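Local coordinates for protein Hep_Hag family (Burkholderia pseudomallei, PDB 3S6L) that forms the YadA-like head domain of the trimeric autotransporter adhesin BoaA, a cell-surface protein that probably helps the bacterium attach to host epithelial cells, at the interface of chains A and B. Residues are numbered along the deposited sequence; one frame, centred on the assembly and turned at random. Chains: chain A/B, Hep_Hag family.

Contact 1: the interface of chains A and B. Residues chain A 124, 136, 138, 147; chain B 124, 138, 147, 150.
A:Val136, A:Phe138 and B:Leu147 meet in the hydrophobic core between two subunits of the trimeric head, and they illustrate how a trimeric adhesin packs aliphatic and aromatic side chains between neighbouring subunits, probably toward the trimer axis. Strand 135-137 of chain A runs parallel to strand 146-148 of chain B, with a bridge pairing A:Val136 and B:Leu147, so the sheet continues from one subunit into the next. Beside that pairing, the methyl CD2 of B:Leu147 packs on CB of A:Val136 at 3.9 Å. The same leucine reaches the aromatic ring of A:Phe138 obliquely: its CB lies in the plane of the ring, at the edge, 3.9 Å from CE2. One face of that ring is occupied from within its own chain, where CD2 of A:Leu147 sits over the centre, 3.5 Å above the plane. B:Phe138 is packed in the same manner by B:Leu147, which therefore serves both its own ring and the neighbouring subunit.

In A:Val136, CG1 is anti to the backbone N (chi1 178°), and both methyls come to CD1 of B:Phe138 from the same side of its ring, CG2 at 4.0 Å and CG1 slightly farther. The valine and this ring cross at about a right angle. The two phenylalanines approach tip to tip, with CZ of A:Phe138 3.9 Å from CE1 of B:Phe138. Farther along, B:Val150 lies alongside A:Phe138 and presents CG2 to both that ring and A:Leu147. One layer back, the isoleucines continue the core, CD1 of A:Ile124 lying 4.1 Å from CG2 of B:Ile124.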
# COMPACT_ATOMS: atom_id res chain seq x y z
N ILE A 124 9.74 -1.58 -5.76
CA ILE A 124 8.74 -2.64 -5.57
C ILE A 124 9.43 -3.89 -5.02
O ILE A 124 10.35 -4.44 -5.64
CB ILE A 124 8.06 -3.03 -6.91
CG1 ILE A 124 7.46 -1.83 -7.64
CG2 ILE A 124 7.01 -4.08 -6.73
CD1 ILE A 124 6.49 -1.05 -6.81
N VAL A 136 11.47 2.44 -12.15
CA VAL A 136 10.79 1.56 -11.20
C VAL A 136 11.70 0.37 -10.98
O VAL A 136 11.96 -0.35 -11.93
CB VAL A 136 9.43 1.10 -11.74
CG1 VAL A 136 8.77 0.16 -10.76
CG2 VAL A 136 8.55 2.29 -12.01
N PHE A 138 12.74 -3.33 -9.24
CA PHE A 138 12.21 -4.54 -8.65
C PHE A 138 13.23 -5.28 -7.78
O PHE A 138 13.07 -6.46 -7.47
CB PHE A 138 11.61 -5.46 -9.74
CG PHE A 138 10.49 -4.82 -10.50
CD1 PHE A 138 9.19 -4.90 -10.02
CD2 PHE A 138 10.74 -4.10 -11.67
CE1 PHE A 138 8.15 -4.30 -10.71
CE2 PHE A 138 9.70 -3.48 -12.37
CZ PHE A 138 8.41 -3.58 -11.90
N LEU A 147 10.11 -10.66 -13.93
CA LEU A 147 8.72 -10.18 -13.98
C LEU A 147 7.90 -11.21 -14.74
O LEU A 147 8.24 -11.55 -15.89
CB LEU A 147 8.60 -8.81 -14.65
CG LEU A 147 9.58 -7.68 -14.29
CD1 LEU A 147 9.15 -6.44 -15.01
CD2 LEU A 147 9.58 -7.42 -12.80
N ILE B 124 1.04 2.33 -11.21
CA ILE B 124 2.16 2.23 -10.28
C ILE B 124 3.01 3.46 -10.43
O ILE B 124 3.47 3.78 -11.55
CB ILE B 124 3.05 0.99 -10.56
CG1 ILE B 124 2.23 -0.32 -10.64
CG2 ILE B 124 4.23 0.90 -9.56
CD1 ILE B 124 1.40 -0.65 -9.43
N PHE B 138 3.03 2.11 -15.62
CA PHE B 138 4.07 2.70 -14.79
C PHE B 138 4.26 4.19 -15.04
O PHE B 138 5.29 4.77 -14.65
CB PHE B 138 5.38 1.93 -14.98
CG PHE B 138 5.29 0.50 -14.59
CD1 PHE B 138 5.48 0.12 -13.26
CD2 PHE B 138 4.98 -0.46 -15.53
CE1 PHE B 138 5.41 -1.21 -12.88
CE2 PHE B 138 4.89 -1.80 -15.18
CZ PHE B 138 5.10 -2.19 -13.83
N LEU B 147 11.99 0.26 -16.27
CA LEU B 147 11.87 -0.81 -15.26
C LEU B 147 13.24 -1.42 -15.07
O LEU B 147 13.85 -1.86 -16.04
CB LEU B 147 10.88 -1.90 -15.71
CG LEU B 147 9.49 -1.48 -16.21
CD1 LEU B 147 8.65 -2.67 -16.70
CD2 LEU B 147 8.73 -0.68 -15.16
N VAL B 150 15.59 -6.10 -13.35
CA VAL B 150 14.75 -7.17 -13.90
C VAL B 150 15.66 -8.36 -14.26
O VAL B 150 16.57 -8.24 -15.12
CB VAL B 150 14.00 -6.62 -15.12
CG1 VAL B 150 13.29 -7.76 -15.93
CG2 VAL B 150 13.00 -5.54 -14.69

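Contact 2: the interface of chains A and B. Residues chain A 138, 144-146; chain B 149-151.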
# COMPACT_ATOMS: atom_id res chain seq x y z
N PHE A 138 12.74 -3.33 -9.24
CA PHE A 138 12.21 -4.54 -8.65
C PHE A 138 13.23 -5.28 -7.78
O PHE A 138 13.07 -6.46 -7.47
CB PHE A 138 11.61 -5.46 -9.74
CG PHE A 138 10.49 -4.82 -10.50
CD1 PHE A 138 9.19 -4.90 -10.02
CD2 PHE A 138 10.74 -4.10 -11.67
CE1 PHE A 138 8.15 -4.30 -10.71
CE2 PHE A 138 9.70 -3.48 -12.37
CZ PHE A 138 8.41 -3.58 -11.90
N GLU A 144 18.20 -9.17 -8.57
CA GLU A 144 17.18 -8.84 -9.58
C GLU A 144 15.96 -9.75 -9.42
O GLU A 144 16.06 -10.82 -8.84
CB GLU A 144 17.78 -8.93 -10.99
CG GLU A 144 18.85 -7.87 -11.30
CD GLU A 144 20.25 -8.21 -10.77
OE1 GLU A 144 20.47 -9.33 -10.22
OE2 GLU A 144 21.15 -7.33 -10.92
N ARG A 145 14.80 -9.30 -9.90
CA ARG A 145 13.62 -10.17 -9.85
C ARG A 145 13.07 -10.33 -11.24
O ARG A 145 13.12 -9.39 -12.02
CB ARG A 145 12.55 -9.62 -8.91
CG ARG A 145 12.87 -9.83 -7.39
CD ARG A 145 11.67 -9.36 -6.59
NE ARG A 145 11.81 -9.44 -5.14
CZ ARG A 145 12.18 -8.42 -4.38
NH1 ARG A 145 12.47 -7.26 -4.93
NH2 ARG A 145 12.28 -8.56 -3.05
N ARG A 146 12.58 -11.53 -11.54
CA ARG A 146 11.96 -11.84 -12.84
C ARG A 146 10.56 -11.26 -12.82
O ARG A 146 9.89 -11.36 -11.78
CB ARG A 146 11.82 -13.36 -12.98
CG ARG A 146 12.75 -14.09 -13.91
CD ARG A 146 12.18 -15.47 -14.34
NE ARG A 146 11.87 -16.32 -13.18
CZ ARG A 146 10.74 -16.99 -13.01
NH1 ARG A 146 10.54 -17.70 -11.93
NH2 ARG A 146 9.79 -16.98 -13.93
N ASN B 149 16.49 -3.52 -12.53
CA ASN B 149 16.72 -4.72 -11.73
C ASN B 149 15.75 -5.87 -12.06
O ASN B 149 15.15 -6.49 -11.19
CB ASN B 149 16.76 -4.37 -10.23
CG ASN B 149 17.89 -3.38 -9.93
OD1 ASN B 149 19.03 -3.61 -10.34
ND2 ASN B 149 17.56 -2.24 -9.27
N VAL B 150 15.59 -6.10 -13.35
CA VAL B 150 14.75 -7.17 -13.90
C VAL B 150 15.66 -8.36 -14.26
O VAL B 150 16.57 -8.24 -15.12
CB VAL B 150 14.00 -6.62 -15.12
CG1 VAL B 150 13.29 -7.76 -15.93
CG2 VAL B 150 13.00 -5.54 -14.69
N ALA B 151 15.47 -9.50 -13.60
CA ALA B 151 16.22 -10.71 -13.93
C ALA B 151 15.71 -11.22 -15.26
O ALA B 151 14.54 -10.96 -15.63
CB ALA B 151 16.09 -11.78 -12.83
O HOH W 1 20.80 -4.99 -11.95
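A:Glu144 has its CG anti to the carbonyl carbon (chi1 -67°), and a bend at chi2 (82°) then carries the carboxylate past the backbone of B:Asn149 toward its side-chain amide. The aliphatic part of the glutamate does the direct touching: CB packs on CA of B:Ala151 at 3.8 Å, and CG rests near the backbone of B:Asn149. At the tip, contact passes through a water molecule, 2.6 Å from the carboxylate oxygen OE2 of A:Glu144 and 2.8 Å from the side-chain amide oxygen OD1 of B:Asn149. The two side chains are thus joined without touching through their polar ends.

Next to this contact, the backbones pair as parallel strands do, A:Arg145 facing B:Val150. The arginine uses both its peptide groups: its N donates to the carbonyl O of B:Asn149 over 3.1 Å, and its O accepts from N of B:Ala151 at 2.8 Å. B:Ala151 buries more surface than any other residue here, its small CB lying against the backbone where A:Arg145 passes into A:Arg146.

The side chain of A:Arg145 turns back to its own subunit. Extended through chi2 and chi3, it places NH1 of the guanidinium 2.7 Å from the carbonyl O of A:Phe138. That oxygen lies close to the guanidinium plane, whereas the NH1 stands above the carbonyl plane. This second-shell bond ties the segment that pairs across the interface to the residue just after strand 135-137, and probably steadies it. The site lies at the end of the left-handed beta-roll, where A:Arg145 leads into strand 146-148 and the residues of chain B follow that chain's own strand 146-148 on the way toward the stalk.

Contact 1 and contact 2 are neighbouring parts of one interface, their C-alpha centres about 8 Å apart, and A:Phe138 and B:Val150 belong to both. Each includes a parallel pairing; contact 1 rests mainly on apolar side chains, contact 2 on backbone hydrogen bonds and a water bridge. Chain B passes from strand 146-148 in the first to the segment just after it in the second, pairing in parallel with two stretches of chain A. Such pairing across subunits at the end of the head, repeated by each copy in the trimer, would knit the three subunits together and probably fixes how the head hands over to the coiled stalk.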